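Local coordinates for probable sugar kinase (Clostridium perfringens, PDB 3KZH), which probably phosphorylates a carbohydrate, acting as a sugar kinase of the pfkB (ribokinase-like) family whose physiological substrate is not established, at residues A[211-214]-A[215-219]; A[50-54]-A[55-59]; A[280-283]-A[284-288]. All blocks are in the same frame, centred on the assembly; numbering follows the deposited sequence.

Contact 1: residues A[211-214]-A[215-219]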
# COMPACT_ATOMS: atom_id res chain seq x y z
N SER A 211 -15.09 1.72 40.77
CA SER A 211 -16.06 0.97 40.00
C SER A 211 -17.50 1.17 40.50
O SER A 211 -18.40 1.30 39.67
CB SER A 211 -15.68 -0.50 39.91
OG SER A 211 -15.59 -1.12 41.17
N ASN A 212 -17.69 1.30 41.82
CA ASN A 212 -19.01 1.55 42.42
C ASN A 212 -19.54 2.93 42.05
O ASN A 212 -20.74 3.12 41.87
CB ASN A 212 -18.98 1.41 43.95
CG ASN A 212 -19.18 -0.02 44.42
OD1 ASN A 212 -19.77 -0.86 43.73
ND2 ASN A 212 -18.70 -0.31 45.63
N TYR A 213 -18.62 3.89 41.92
CA TYR A 213 -18.93 5.26 41.53
C TYR A 213 -19.38 5.29 40.06
O TYR A 213 -20.34 5.99 39.72
CB TYR A 213 -17.69 6.15 41.77
CG TYR A 213 -17.71 7.51 41.09
CD1 TYR A 213 -18.58 8.53 41.54
CD2 TYR A 213 -16.90 7.76 39.97
CE1 TYR A 213 -18.64 9.78 40.86
CE2 TYR A 213 -16.96 9.00 39.28
CZ TYR A 213 -17.83 10.00 39.74
OH TYR A 213 -17.89 11.19 39.06
N PHE A 214 -18.69 4.52 39.21
CA PHE A 214 -19.03 4.44 37.78
C PHE A 214 -20.40 3.82 37.59
O PHE A 214 -21.18 4.29 36.76
CB PHE A 214 -17.98 3.63 37.01
CG PHE A 214 -16.62 4.29 36.93
CD1 PHE A 214 -16.48 5.66 36.65
CD2 PHE A 214 -15.45 3.51 37.12
CE1 PHE A 214 -15.19 6.26 36.55
CE2 PHE A 214 -14.16 4.09 37.03
CZ PHE A 214 -14.03 5.47 36.75
N LEU A 215 -20.73 2.82 38.42
CA LEU A 215 -22.04 2.15 38.38
C LEU A 215 -23.14 3.10 38.85
O LEU A 215 -24.30 2.96 38.45
CB LEU A 215 -22.04 0.90 39.27
CG LEU A 215 -21.07 -0.26 38.99
CD1 LEU A 215 -21.06 -1.18 40.19
CD2 LEU A 215 -21.41 -1.00 37.72
N GLY A 216 -22.75 4.08 39.68
CA GLY A 216 -23.65 5.08 40.22
C GLY A 216 -24.05 6.10 39.17
O GLY A 216 -25.20 6.56 39.14
N LEU A 217 -23.10 6.41 38.28
CA LEU A 217 -23.28 7.34 37.17
C LEU A 217 -24.24 6.78 36.10
O LEU A 217 -24.78 7.53 35.28
CB LEU A 217 -21.94 7.65 36.52
CG LEU A 217 -20.84 8.39 37.29
CD1 LEU A 217 -19.60 8.48 36.41
CD2 LEU A 217 -21.29 9.80 37.72
N GLY A 218 -24.47 5.47 36.14
CA GLY A 218 -25.35 4.82 35.19
C GLY A 218 -24.66 3.76 34.34
O GLY A 218 -25.33 3.06 33.57
N ILE A 219 -23.34 3.64 34.48
CA ILE A 219 -22.56 2.65 33.73
C ILE A 219 -22.96 1.25 34.23
O ILE A 219 -23.15 1.04 35.43
CB ILE A 219 -21.03 2.91 33.85
CG1 ILE A 219 -20.71 4.33 33.35
CG2 ILE A 219 -20.22 1.87 33.05
CD1 ILE A 219 -19.33 4.86 33.71
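Y213 and L217, one turn apart on helix 204-217, meet with the leucine over one face of the phenol ring. L217 CG stands 4.2 Å above the Y213 ring plane, displaced toward the rim, and its two methyls reach the hydroxyl end of the ring, L217 CD1 3.9 Å from Y213 CE2 and L217 CD2 3.9 Å from Y213 OH. The torsions explain the meeting. Y213 swings CG opposite its backbone N (chi1 165°), which carries the ring outward and somewhat toward the C-terminal end, where L217 lies.

F214 takes a different rotamer, with CG opposite its carbonyl carbon (chi1 -67°), and its ring lies with L217 CD1 at the edge, near the ring plane, 4.2 Å from F214 CD1. I219 runs alongside F214 and points the same way, I219 CD1 lying 3.8 Å from F214 CB. The backbone is consistent with this pairing: I219 N bonds to F214 O at 3.2 Å (N-H...O 142°), five residues back, while G218 N makes a weak bond to L215 O. With G218 at positive phi, this is the bond pattern of a Schellman motif, its inner bond being the weak one.

Inward, F214 and I219 share I186 of strand 185-186, and F214 also meets V222 of strand 221-225. The helix end is therefore closed by two complementary means: F214 O takes the I219 amide as well as a weak bond from L217 N, and the same reversal of the chain folds an aliphatic side chain back against the buried phenylalanine.

Contact 2: residues A[50-54]-A[55-59]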
# COMPACT_ATOMS: atom_id res chain seq x y z
N GLU A 50 -10.89 -6.04 13.82
CA GLU A 50 -10.15 -7.19 13.27
C GLU A 50 -10.16 -8.36 14.26
O GLU A 50 -10.57 -9.46 13.89
CB GLU A 50 -8.70 -6.86 12.85
CG GLU A 50 -8.11 -7.95 11.94
CD GLU A 50 -6.61 -7.88 11.64
OE1 GLU A 50 -6.02 -6.79 11.54
OE2 GLU A 50 -6.01 -8.97 11.46
N ASN A 51 -9.78 -8.08 15.51
CA ASN A 51 -9.74 -9.07 16.60
C ASN A 51 -11.10 -9.75 16.83
O ASN A 51 -11.17 -10.95 17.11
CB ASN A 51 -9.28 -8.43 17.92
CG ASN A 51 -7.83 -8.02 17.93
OD1 ASN A 51 -7.50 -6.83 17.93
ND2 ASN A 51 -6.95 -9.01 18.01
N MSE A 52 -12.18 -8.97 16.64
CA MSE A 52 -13.58 -9.41 16.78
C MSE A 52 -14.00 -10.37 15.67
O MSE A 52 -14.56 -11.43 15.93
CB MSE A 52 -14.52 -8.19 16.78
CG MSE A 52 -14.85 -7.63 18.14
SE MSE A 52 -16.17 -6.24 18.14
CE MSE A 52 -15.89 -5.58 19.97
N ALA A 53 -13.72 -9.98 14.43
CA ALA A 53 -14.03 -10.77 13.24
C ALA A 53 -13.21 -12.07 13.24
O ALA A 53 -13.71 -13.12 12.83
CB ALA A 53 -13.74 -9.96 11.99
N ARG A 54 -11.99 -11.98 13.79
CA ARG A 54 -11.08 -13.12 13.90
C ARG A 54 -11.60 -14.22 14.82
O ARG A 54 -11.33 -15.39 14.59
CB ARG A 54 -9.69 -12.68 14.35
CG ARG A 54 -8.78 -12.27 13.20
CD ARG A 54 -7.43 -11.73 13.67
NE ARG A 54 -6.51 -11.54 12.55
CZ ARG A 54 -5.67 -12.47 12.09
NH1 ARG A 54 -5.63 -13.67 12.64
NH2 ARG A 54 -4.91 -12.22 11.04
N VAL A 55 -12.36 -13.84 15.85
CA VAL A 55 -12.91 -14.81 16.79
C VAL A 55 -14.37 -15.18 16.48
O VAL A 55 -15.03 -15.86 17.28
CB VAL A 55 -12.72 -14.39 18.27
CG1 VAL A 55 -11.23 -14.31 18.60
CG2 VAL A 55 -13.41 -13.07 18.56
N GLY A 56 -14.85 -14.72 15.33
CA GLY A 56 -16.19 -15.03 14.88
C GLY A 56 -17.34 -14.09 15.14
O GLY A 56 -18.48 -14.46 14.86
N VAL A 57 -17.09 -12.90 15.68
CA VAL A 57 -18.16 -11.94 15.93
C VAL A 57 -18.56 -11.31 14.61
O VAL A 57 -17.71 -10.99 13.78
CB VAL A 57 -17.74 -10.78 16.91
CG1 VAL A 57 -18.93 -9.90 17.30
CG2 VAL A 57 -17.06 -11.33 18.14
N ASN A 58 -19.87 -11.18 14.40
CA ASN A 58 -20.46 -10.56 13.21
C ASN A 58 -20.23 -9.09 13.53
O ASN A 58 -20.84 -8.53 14.45
CB ASN A 58 -21.95 -10.92 13.11
CG ASN A 58 -22.61 -10.38 11.86
OD1 ASN A 58 -21.97 -10.15 10.83
ND2 ASN A 58 -23.93 -10.17 11.94
N THR A 59 -19.23 -8.54 12.85
CA THR A 59 -18.76 -7.19 13.08
C THR A 59 -19.07 -6.21 11.97
O THR A 59 -18.84 -6.48 10.80
CB THR A 59 -17.21 -7.21 13.31
OG1 THR A 59 -16.89 -8.25 14.25
CG2 THR A 59 -16.68 -5.86 13.83
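A Schellman motif ends helix 44-54, with G56 as its C' residue at positive phi. Its outer bond runs from V57 N to M52 O at 2.9 Å (N-H...O 154°); the inner one joins G56 N to A53 O at 3.2 Å, the donor standing above that carbonyl plane. M52 O carries a second bond from V55 N, and the two amides approach from opposite faces of its plane, so the oxygen is gripped from both faces, more firmly by V57 N. Two valine methyls close in on the same oxygen, V55 CG2 and V57 CG2, each 3.3 Å from M52 O. V55 brings its methyl there because chi1 of -63° sets CG2 between the backbone N and the carbonyl carbon.

The apolar partner of the motif is selenomethionine M52, whose CB lies 4.1 Å from V57 CB. Further on, T59 OG1 donates to V57 O at 2.9 Å from above the carbonyl plane; T59 OG1 also lies 3.5 Å from M52 CB.

One turn back along the helix, R54 NE forms a salt bridge with E50 OE2 on the anti side of the carboxylate at 2.8 Å, close to the guanidinium plane. R46 makes a second salt bridge, to E50 OE1, while R54 NH1 reaches P296 O and M298 O.

M52 and T59 both pack on V11 of strand 9-12, V55 reaches Y265 of helix 255-268, and A53 rests on I81 of helix 69-81. The turn links helix 44-54 to strand 59-62 of the large sheet.

Contact 3: residues A[280-283]-A[284-288]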
# COMPACT_ATOMS: atom_id res chain seq x y z
N ALA A 280 -11.45 -12.66 27.11
CA ALA A 280 -10.88 -11.38 26.68
C ALA A 280 -9.43 -11.20 27.13
O ALA A 280 -8.64 -10.59 26.42
CB ALA A 280 -11.74 -10.25 27.20
N MSE A 281 -9.08 -11.76 28.29
CA MSE A 281 -7.73 -11.67 28.82
C MSE A 281 -6.79 -12.59 28.05
O MSE A 281 -5.64 -12.23 27.82
CB MSE A 281 -7.70 -11.99 30.30
CG MSE A 281 -6.78 -11.09 31.09
SE MSE A 281 -6.84 -11.45 32.98
CE MSE A 281 -8.67 -11.82 33.16
N THR A 282 -7.32 -13.75 27.64
CA THR A 282 -6.56 -14.73 26.83
C THR A 282 -6.19 -14.10 25.48
O THR A 282 -5.08 -14.27 25.00
CB THR A 282 -7.38 -16.05 26.61
OG1 THR A 282 -7.58 -16.70 27.88
CG2 THR A 282 -6.65 -17.01 25.68
N MSE A 283 -7.12 -13.31 24.93
CA MSE A 283 -6.95 -12.57 23.66
C MSE A 283 -5.89 -11.48 23.84
O MSE A 283 -5.07 -11.24 22.94
CB MSE A 283 -8.26 -11.91 23.21
CG MSE A 283 -9.30 -12.89 22.77
SE MSE A 283 -10.78 -12.07 21.81
CE MSE A 283 -9.70 -11.12 20.51
N SER A 284 -5.93 -10.82 25.00
CA SER A 284 -4.97 -9.77 25.33
C SER A 284 -3.59 -10.39 25.53
O SER A 284 -2.61 -9.84 25.03
CB SER A 284 -5.42 -9.00 26.58
OG SER A 284 -4.55 -7.91 26.84
N ASN A 285 -3.54 -11.57 26.16
CA ASN A 285 -2.30 -12.30 26.41
C ASN A 285 -1.61 -12.78 25.14
O ASN A 285 -0.39 -12.76 25.06
CB ASN A 285 -2.52 -13.52 27.34
CG ASN A 285 -2.84 -13.14 28.78
OD1 ASN A 285 -2.48 -12.06 29.27
ND2 ASN A 285 -3.50 -14.06 29.48
N ILE A 286 -2.40 -13.21 24.15
CA ILE A 286 -1.89 -13.68 22.85
C ILE A 286 -1.25 -12.53 22.07
O ILE A 286 -0.18 -12.69 21.50
CB ILE A 286 -3.02 -14.34 21.99
CG1 ILE A 286 -3.54 -15.62 22.66
CG2 ILE A 286 -2.50 -14.74 20.62
CD1 ILE A 286 -4.77 -16.22 22.02
N THR A 287 -1.92 -11.38 22.10
CA THR A 287 -1.45 -10.18 21.41
C THR A 287 -0.21 -9.59 22.08
O THR A 287 0.68 -9.06 21.41
CB THR A 287 -2.59 -9.14 21.32
OG1 THR A 287 -3.71 -9.75 20.69
CG2 THR A 287 -2.19 -7.96 20.49
N ILE A 288 -0.14 -9.74 23.41
CA ILE A 288 0.98 -9.25 24.21
C ILE A 288 2.26 -10.09 24.02
O ILE A 288 3.37 -9.57 24.18
CB ILE A 288 0.54 -9.11 25.72
CG1 ILE A 288 0.90 -7.72 26.25
CG2 ILE A 288 1.10 -10.22 26.60
CD1 ILE A 288 0.20 -7.36 27.55
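The carboxamide of N285, the flat group of this stretch, turns one face to M281 O, which sits almost directly above N285 CG at 3.1 Å. Since the oxygen stands over the plane, 3.3 Å from N285 ND2, the amide N-H points badly for it and makes no bond. A chi1 of -71° keeps CG beside the backbone N, bringing it against M281 O, the oxygen that also accepts N285 N at 2.8 Å. V247 touches the N285 side chain from outside the helix.

These are successive turns of helix 273-288, where i to i+4 bonds continue with S284 N to A280 O and I286 N to T282 O. I286 repeats the lean of N285 in aliphatic form: its CG1 lies 3.1 Å from T282 O, and the I286 and T282 side chains cross, with I286 CD1 4.2 Å from T282 CG2. The T282 hydroxyl bonds instead to K278 O.

T287 OG1 stands 3.0 Å from M283 O, which also accepts T287 N, and is hydrogen-bonded to S258 OG of helix 255-268. Selenomethionine M283, bent at chi3, touches both A261 of that helix and V303 of helix 300-308.

In the fold
Contacts 2 and 3 are buried and adjoin, their centres 14 Å apart: V55 CG1 comes within 3.9 Å of the selenium of M283, SE, and both contacts lean on helix 255-268, through S258 and A261. Contact 1, beside strands 185-186, 221-225 and 231-234, is only partly buried, about 26 Å from contact 3 and 29 Å from contact 2 between centres. Contacts 1 and 2 each end a helix at a positive-phi glycine, but contact 2, the buried one, has the firmer inner bond and a salt bridge, whereas 280-288 is unbroken helix. Of the three, 280-288 comes nearest the bound glucose, about 6 Å from the S284 side chain.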